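Local coordinates for uncharacterized protein (Borrelia turicatae, PDB 5VJ4) that is of unknown function but is probably a surface lipoprotein, mostly helical and perhaps lipid-binding, of a relapsing fever spirochete that cycles between tick and mammal, at residues Ile354-Phe357 with Asp358-Ala362; Lys347-Asn350 with Tyr351-Leu355; Gly305-Lys308 with Gln309-Gln312. All coordinates share one frame; numbering follows the deposited sequence.

Contact 1 of 3, residues Ile354-Phe357 with Asp358-Ala362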
loop_
_atom_site.group_PDB
_atom_site.type_symbol
_atom_site.label_atom_id
_atom_site.label_comp_id
_atom_site.label_asym_id
_atom_site.label_seq_id
_atom_site.Cartn_x
_atom_site.Cartn_y
_atom_site.Cartn_z
ATOM N N ILE A 354 -20.446 -14.789 -12.242
ATOM C CA ILE A 354 -21.487 -14.586 -13.238
ATOM C C ILE A 354 -21.350 -15.617 -14.344
ATOM O O ILE A 354 -22.307 -16.323 -14.649
ATOM C CB ILE A 354 -21.438 -13.156 -13.790
ATOM C CG1 ILE A 354 -21.999 -12.185 -12.742
ATOM C CG2 ILE A 354 -22.158 -13.051 -15.125
ATOM C CD1 ILE A 354 -21.418 -10.779 -12.829
ATOM N N LEU A 355 -20.144 -15.733 -14.894
ATOM C CA LEU A 355 -19.898 -16.699 -15.939
ATOM C C LEU A 355 -20.267 -18.127 -15.516
ATOM O O LEU A 355 -20.802 -18.878 -16.308
ATOM C CB LEU A 355 -18.454 -16.642 -16.399
ATOM C CG LEU A 355 -18.208 -17.507 -17.640
ATOM C CD1 LEU A 355 -18.737 -16.837 -18.903
ATOM C CD2 LEU A 355 -16.746 -17.893 -17.775
ATOM N N LYS A 356 -19.988 -18.498 -14.276
ATOM C CA LYS A 356 -20.372 -19.827 -13.817
ATOM C C LYS A 356 -21.884 -19.987 -13.829
ATOM O O LYS A 356 -22.390 -21.009 -14.294
ATOM C CB LYS A 356 -19.809 -20.151 -12.421
ATOM C CG LYS A 356 -20.426 -21.421 -11.850
ATOM C CD LYS A 356 -19.781 -22.021 -10.615
ATOM C CE LYS A 356 -19.676 -21.085 -9.420
ATOM N NZ LYS A 356 -20.851 -20.199 -9.231
ATOM N N PHE A 357 -22.589 -18.980 -13.309
ATOM C CA PHE A 357 -24.044 -19.016 -13.224
ATOM C C PHE A 357 -24.676 -19.109 -14.602
ATOM O O PHE A 357 -25.562 -19.928 -14.822
ATOM C CB PHE A 357 -24.573 -17.817 -12.433
ATOM C CG PHE A 357 -24.343 -17.928 -10.951
ATOM C CD1 PHE A 357 -24.305 -19.174 -10.323
ATOM C CD2 PHE A 357 -24.181 -16.783 -10.175
ATOM C CE1 PHE A 357 -24.094 -19.286 -8.947
ATOM C CE2 PHE A 357 -23.966 -16.878 -8.794
ATOM C CZ PHE A 357 -23.924 -18.134 -8.182
ATOM N N ASP A 358 -24.178 -18.307 -15.535
ATOM C CA ASP A 358 -24.645 -18.368 -16.902
ATOM C C ASP A 358 -24.399 -19.737 -17.472
ATOM O O ASP A 358 -25.259 -20.278 -18.142
ATOM C CB ASP A 358 -24.001 -17.281 -17.751
ATOM C CG ASP A 358 -24.526 -15.895 -17.391
ATOM O OD1 ASP A 358 -25.392 -15.801 -16.468
ATOM O OD2 ASP A 358 -24.082 -14.908 -18.024
ATOM N N ALA A 359 -23.246 -20.315 -17.173
ATOM C CA ALA A 359 -22.932 -21.656 -17.648
ATOM C C ALA A 359 -23.970 -22.672 -17.163
ATOM O O ALA A 359 -24.455 -23.492 -17.929
ATOM C CB ALA A 359 -21.507 -22.072 -17.239
ATOM N N GLN A 360 -24.315 -22.600 -15.887
ATOM C CA GLN A 360 -25.214 -23.572 -15.294
ATOM C C GLN A 360 -26.642 -23.427 -15.857
ATOM O O GLN A 360 -27.243 -24.421 -16.275
ATOM C CB GLN A 360 -25.136 -23.500 -13.768
ATOM C CG GLN A 360 -23.753 -23.839 -13.217
ATOM C CD GLN A 360 -23.605 -23.717 -11.698
ATOM O OE1 GLN A 360 -24.163 -22.825 -11.042
ATOM N NE2 GLN A 360 -22.809 -24.611 -11.137
ATOM N N ALA A 361 -27.143 -22.194 -15.932
ATOM C CA ALA A 361 -28.423 -21.903 -16.605
ATOM C C ALA A 361 -28.441 -22.426 -18.053
ATOM O O ALA A 361 -29.459 -22.919 -18.542
ATOM C CB ALA A 361 -28.777 -20.412 -16.552
ATOM N N ALA A 362 -27.304 -22.342 -18.723
ATOM C CA ALA A 362 -27.207 -22.885 -20.063
ATOM C C ALA A 362 -27.278 -24.424 -20.093
ATOM O O ALA A 362 -27.883 -24.965 -21.013
ATOM C CB ALA A 362 -25.967 -22.371 -20.764
#
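The last helix of the chain, 345-365, supplies both halves of this contact: two successive turns joined by i to i+4 hydrogen bonds, with side chains paired along the same spacing. Lys356 and Gln360 run side by side and point the same way, the lysine methylene CG meeting the amide carbon CD of Gln360 at 3.9 Å. Gln360, its chain extended past CG, keeps its own CG beside the N (chi1 -62°) and 3.3 Å from Lys356 O, so its aliphatic part lies along the backbone while the amide reaches back over the preceding turn. There OE1 of Gln360 comes to the rim of the Phe357 ring, in the ring plane and 3.7 Å from CD1; ring and amide planes are turned 40° apart. An amide oxygen probably suits this place because the ring edge carries a slight positive charge. On another flank Ile354 and Asp358 also lie alongside each other, and the methyl CG2 of Ile354 sits 3.9 Å from OD2 of Asp358, a van der Waals contact, not a bond; the carboxylate has a long, weak ion pair with Arg314. Beneath the side chains, Asp358 N bonds Ile354 O at 2.9 Å and Ala361 N bonds Phe357 O at 3.0 Å, both nearly straight. Ala359 is small enough to let its helix approach others: its methyl rests 3.3 Å from Lys356 O, and the residue touches Ala298 of helix 263-301 and Leu311 of helix 308-334. Leu355, one turn earlier, turns its branched end to the same two helices. Small and branched nonpolar residues four apart thus line the face toward those helices, while the outer face is mixed, as in an alpha-helical bundle.

Contact 2 of 3, residues Lys347-Asn350 with Tyr351-Leu355. With SO4 (sulfate ion), chain D.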
loop_
_atom_site.group_PDB
_atom_site.type_symbol
_atom_site.label_atom_id
_atom_site.label_comp_id
_atom_site.label_asym_id
_atom_site.label_seq_id
_atom_site.Cartn_x
_atom_site.Cartn_y
_atom_site.Cartn_z
ATOM N N LYS A 347 -13.190 -7.549 -9.203
ATOM C CA LYS A 347 -13.955 -7.395 -10.448
ATOM C C LYS A 347 -13.928 -8.692 -11.270
ATOM O O LYS A 347 -14.938 -9.107 -11.824
ATOM C CB LYS A 347 -13.391 -6.221 -11.258
ATOM C CG LYS A 347 -13.943 -5.998 -12.658
ATOM C CD LYS A 347 -13.230 -4.818 -13.324
ATOM C CE LYS A 347 -13.959 -4.291 -14.553
ATOM N NZ LYS A 347 -13.614 -2.874 -14.875
ATOM N N TYR A 348 -12.775 -9.341 -11.305
ATOM C CA TYR A 348 -12.619 -10.529 -12.104
ATOM C C TYR A 348 -13.172 -11.769 -11.424
ATOM O O TYR A 348 -13.600 -12.709 -12.107
ATOM C CB TYR A 348 -11.157 -10.668 -12.602
ATOM C CG TYR A 348 -10.887 -9.745 -13.796
ATOM C CD1 TYR A 348 -10.739 -8.356 -13.627
ATOM C CD2 TYR A 348 -10.863 -10.247 -15.108
ATOM C CE1 TYR A 348 -10.550 -7.511 -14.720
ATOM C CE2 TYR A 348 -10.659 -9.413 -16.210
ATOM C CZ TYR A 348 -10.500 -8.051 -16.012
ATOM O OH TYR A 348 -10.293 -7.235 -17.090
ATOM N N ARG A 349 -13.191 -11.769 -10.093
ATOM C CA ARG A 349 -13.846 -12.847 -9.341
ATOM C C ARG A 349 -15.341 -12.859 -9.665
ATOM O O ARG A 349 -15.914 -13.913 -9.962
ATOM C CB ARG A 349 -13.639 -12.677 -7.851
ATOM C CG ARG A 349 -14.163 -13.830 -7.026
ATOM C CD ARG A 349 -13.910 -13.644 -5.537
ATOM N NE ARG A 349 -14.791 -14.524 -4.777
ATOM C CZ ARG A 349 -15.915 -14.139 -4.176
ATOM N NH1 ARG A 349 -16.349 -12.868 -4.198
ATOM N NH2 ARG A 349 -16.611 -15.048 -3.547
ATOM N N ASN A 350 -15.941 -11.672 -9.647
ATOM C CA ASN A 350 -17.339 -11.509 -9.996
ATOM C C ASN A 350 -17.623 -11.910 -11.431
ATOM O O ASN A 350 -18.578 -12.654 -11.683
ATOM C CB ASN A 350 -17.811 -10.085 -9.691
ATOM C CG ASN A 350 -17.898 -9.803 -8.182
ATOM O OD1 ASN A 350 -17.772 -10.697 -7.347
ATOM N ND2 ASN A 350 -18.104 -8.547 -7.836
ATOM N N TYR A 351 -16.775 -11.471 -12.358
ATOM C CA TYR A 351 -16.908 -11.899 -13.754
ATOM C C TYR A 351 -16.966 -13.420 -13.868
ATOM O O TYR A 351 -17.853 -13.952 -14.535
ATOM C CB TYR A 351 -15.823 -11.291 -14.630
ATOM C CG TYR A 351 -16.019 -9.812 -14.941
ATOM C CD1 TYR A 351 -16.974 -9.033 -14.264
ATOM C CD2 TYR A 351 -15.221 -9.180 -15.897
ATOM C CE1 TYR A 351 -17.129 -7.679 -14.549
ATOM C CE2 TYR A 351 -15.370 -7.825 -16.192
ATOM C CZ TYR A 351 -16.321 -7.079 -15.518
ATOM O OH TYR A 351 -16.472 -5.743 -15.814
ATOM N N PHE A 352 -16.083 -14.113 -13.159
ATOM C CA PHE A 352 -16.084 -15.571 -13.192
ATOM C C PHE A 352 -17.299 -16.198 -12.541
ATOM O O PHE A 352 -17.717 -17.287 -12.944
ATOM C CB PHE A 352 -14.801 -16.170 -12.587
ATOM C CG PHE A 352 -13.609 -16.021 -13.465
ATOM C CD1 PHE A 352 -13.589 -16.591 -14.725
ATOM C CD2 PHE A 352 -12.501 -15.297 -13.044
ATOM C CE1 PHE A 352 -12.483 -16.446 -15.549
ATOM C CE2 PHE A 352 -11.397 -15.142 -13.865
ATOM C CZ PHE A 352 -11.387 -15.722 -15.115
ATOM N N ILE A 353 -17.837 -15.542 -11.520
ATOM C CA ILE A 353 -18.986 -16.087 -10.797
ATOM C C ILE A 353 -20.221 -15.983 -11.697
ATOM O O ILE A 353 -20.928 -16.974 -11.911
ATOM C CB ILE A 353 -19.187 -15.397 -9.432
ATOM C CG1 ILE A 353 -18.154 -15.933 -8.455
ATOM C CG2 ILE A 353 -20.565 -15.686 -8.859
ATOM C CD1 ILE A 353 -18.065 -15.183 -7.136
ATOM N N ILE A 354 -20.446 -14.789 -12.242
ATOM C CA ILE A 354 -21.487 -14.586 -13.238
ATOM C C ILE A 354 -21.350 -15.617 -14.344
ATOM O O ILE A 354 -22.307 -16.323 -14.649
ATOM C CB ILE A 354 -21.438 -13.156 -13.790
ATOM C CG1 ILE A 354 -21.999 -12.185 -12.742
ATOM C CG2 ILE A 354 -22.158 -13.051 -15.125
ATOM C CD1 ILE A 354 -21.418 -10.779 -12.829
ATOM N N LEU A 355 -20.144 -15.733 -14.894
ATOM C CA LEU A 355 -19.898 -16.699 -15.939
ATOM C C LEU A 355 -20.267 -18.127 -15.516
ATOM O O LEU A 355 -20.802 -18.878 -16.308
ATOM C CB LEU A 355 -18.454 -16.642 -16.399
ATOM C CG LEU A 355 -18.208 -17.507 -17.640
ATOM C CD1 LEU A 355 -18.737 -16.837 -18.903
ATOM C CD2 LEU A 355 -16.746 -17.893 -17.775
HETATM S S SO4 D . -19.460 -16.048 -2.255
HETATM O O1 SO4 D . -20.551 -15.915 -3.273
HETATM O O2 SO4 D . -18.414 -16.953 -2.800
HETATM O O3 SO4 D . -19.864 -16.663 -0.963
HETATM O O4 SO4 D . -18.975 -14.666 -1.989
#
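Phe352 and Tyr348, both buried, make the tightly packed side of this turn of helix 345-365. Phe352 N donates to Tyr348 O at 3.0 Å, and the phenyl ring lies obliquely beside that same carbonyl, a wholly nonpolar group suited to facing inward. The Tyr348 ring meets that of Tyr351 obliquely, with centroids 5.5 Å apart, and its hydroxyl is hydrogen-bonded to Glu321.

The looser, more exposed side begins at Tyr351, where Lys347 lays its aliphatic chain alongside the phenol. CG of Lys347 stands over one face of the ring, displaced toward the rim, in a CH-pi contact 4.2 Å from the Tyr351 centroid. Farther out, CE of Lys347 comes to 3.2 Å from Tyr351 OH. The lysine reaches this far because its chain is extended, with CG turned away from its backbone N (chi1 173°).

On another flank CD1 of Ile353 packs over the centre of the Arg349 guanidinium, 3.8 Å from CZ, so a greasy methyl covers one face of a flat cation. The edge is turned to a sulfate, probably from the crystallisation liquor: Arg349 NH2 donates to its O4 at 2.9 Å and nearly straight (167°), and O2 of the sulfate also lies close to NH2, at 2.7 Å. Gly206 N and Arg209 N hold the anion too.

Inward, Phe352 meets His292 edge-to-face and reaches Val288 and Glu291 of helix 263-301, with Leu315 and Phe318 of helix 308-334 beside it; Phe318 also meets the Tyr351 ring.

Contact 3 of 3, residues Gly305-Lys308 with Gln309-Gln312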
loop_
_atom_site.group_PDB
_atom_site.type_symbol
_atom_site.label_atom_id
_atom_site.label_comp_id
_atom_site.label_asym_id
_atom_site.label_seq_id
_atom_site.Cartn_x
_atom_site.Cartn_y
_atom_site.Cartn_z
ATOM N N GLY A 305 -21.678 -27.790 -28.064
ATOM C CA GLY A 305 -22.558 -27.198 -29.052
ATOM C C GLY A 305 -22.641 -25.701 -29.247
ATOM O O GLY A 305 -21.620 -25.004 -29.352
ATOM N N VAL A 306 -23.884 -25.231 -29.323
ATOM C CA VAL A 306 -24.238 -23.895 -29.799
ATOM C C VAL A 306 -23.615 -22.734 -28.994
ATOM O O VAL A 306 -22.882 -21.901 -29.552
ATOM C CB VAL A 306 -25.788 -23.767 -29.930
ATOM C CG1 VAL A 306 -26.511 -24.579 -28.836
ATOM C CG2 VAL A 306 -26.246 -22.302 -29.986
ATOM N N VAL A 307 -23.877 -22.704 -27.692
ATOM C CA VAL A 307 -23.422 -21.581 -26.858
ATOM C C VAL A 307 -22.241 -21.898 -25.955
ATOM O O VAL A 307 -21.800 -21.036 -25.188
ATOM C CB VAL A 307 -24.549 -20.970 -25.995
ATOM C CG1 VAL A 307 -25.485 -20.134 -26.848
ATOM C CG2 VAL A 307 -25.302 -22.045 -25.236
ATOM N N LYS A 308 -21.747 -23.130 -26.029
ATOM C CA LYS A 308 -20.569 -23.536 -25.265
ATOM C C LYS A 308 -19.381 -22.670 -25.652
ATOM O O LYS A 308 -18.649 -22.178 -24.786
ATOM C CB LYS A 308 -20.242 -25.007 -25.498
ATOM C CG LYS A 308 -19.401 -25.632 -24.401
ATOM C CD LYS A 308 -19.206 -27.116 -24.626
ATOM C CE LYS A 308 -18.428 -27.764 -23.492
ATOM N NZ LYS A 308 -18.251 -29.229 -23.704
ATOM N N GLN A 309 -19.237 -22.456 -26.954
ATOM C CA GLN A 309 -18.136 -21.671 -27.484
ATOM C C GLN A 309 -18.139 -20.237 -26.962
ATOM O O GLN A 309 -17.114 -19.722 -26.525
ATOM C CB GLN A 309 -18.151 -21.677 -29.018
ATOM C CG GLN A 309 -18.207 -23.056 -29.660
ATOM C CD GLN A 309 -17.219 -24.054 -29.067
ATOM O OE1 GLN A 309 -16.270 -23.685 -28.372
ATOM N NE2 GLN A 309 -17.443 -25.327 -29.341
ATOM N N ASP A 310 -19.299 -19.596 -26.989
ATOM C CA ASP A 310 -19.392 -18.192 -26.593
ATOM C C ASP A 310 -19.007 -18.031 -25.144
ATOM O O ASP A 310 -18.312 -17.088 -24.794
ATOM C CB ASP A 310 -20.793 -17.672 -26.835
ATOM C CG ASP A 310 -21.317 -18.090 -28.183
ATOM O OD1 ASP A 310 -21.694 -19.285 -28.376
ATOM O OD2 ASP A 310 -21.308 -17.215 -29.066
ATOM N N LEU A 311 -19.423 -18.982 -24.320
ATOM C CA LEU A 311 -19.053 -18.978 -22.916
ATOM C C LEU A 311 -17.581 -19.223 -22.754
ATOM O O LEU A 311 -16.932 -18.566 -21.946
ATOM C CB LEU A 311 -19.841 -20.026 -22.143
ATOM C CG LEU A 311 -21.306 -19.649 -22.016
ATOM C CD1 LEU A 311 -21.767 -20.136 -20.663
ATOM C CD2 LEU A 311 -21.532 -18.146 -22.156
ATOM N N GLN A 312 -17.072 -20.167 -23.548
ATOM C CA GLN A 312 -15.667 -20.532 -23.583
ATOM C C GLN A 312 -14.752 -19.370 -23.949
ATOM O O GLN A 312 -13.660 -19.220 -23.396
ATOM C CB GLN A 312 -15.457 -21.668 -24.572
ATOM C CG GLN A 312 -15.123 -22.970 -23.896
ATOM C CD GLN A 312 -13.889 -22.849 -23.038
ATOM O OE1 GLN A 312 -13.252 -21.784 -22.957
ATOM N NE2 GLN A 312 -13.539 -23.946 -22.383
#
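Val307 and Asp310 meet at the N-terminal end of helix 308-334, Val307 standing just before Lys308. OD1 of Asp310 comes back over the turn to 3.2 Å from CA of Val307 and lies 4.1 Å from its CB; the two side chains pass at an oblique angle. With CG of Asp310 beside its backbone N (chi1 -45°), the carboxylate leans toward the start of the helix. There OD1 also faces Val306 O, 3.1 Å away, but both are acceptors and no hydrogen bond forms between them; the positive end of the helix dipole may offset part of that cost.

The turn itself is held by backbone bonds. Leu311 N donates to Val307 O at 3.3 Å and 163°, one of the bonds of the opening turn, and Gln312 N follows onto Lys308 O at 2.8 Å. CG of Leu311 lies 3.5 Å from Val307 O.

A further shell fixes where this turn stands. Leu311, Gln312 and Lys308 all touch Ile299 near the end of helix 263-301, so a branched nonpolar residue on each helix joins the two. Lys308, long and fully extended, carries its ammonium to Val302 O in a weak hydrogen bond. Before the helix, Gly305 adopts backbone angles in which a side chain would collide with the preceding carbonyl oxygen, so its lack of one suits the bend. Its carbonyl meets Gln309, whose CG lies 3.9 Å from Gly305 O.

In the fold
Contacts 1 and 2 are consecutive parts of helix 345-365 and share Ile354 and Leu355; both are partly buried, resting on helices 263-301 and 308-334. Contact 3 is a surface contact, about 32 Å between its centre and that of the chain, against about 17 Å for contact 2 and 24 Å for contact 1. The chemistry follows: aromatic rings dominate innermost, alanine and leucine carry the packing of contact 1, and backbone bonds with a glycine bend shape the loop end of contact 3. Leu311 joins them, its CD1 3.6 Å from CA of Ala359 and its carbonyl O 3.9 Å from CD1 of Leu355.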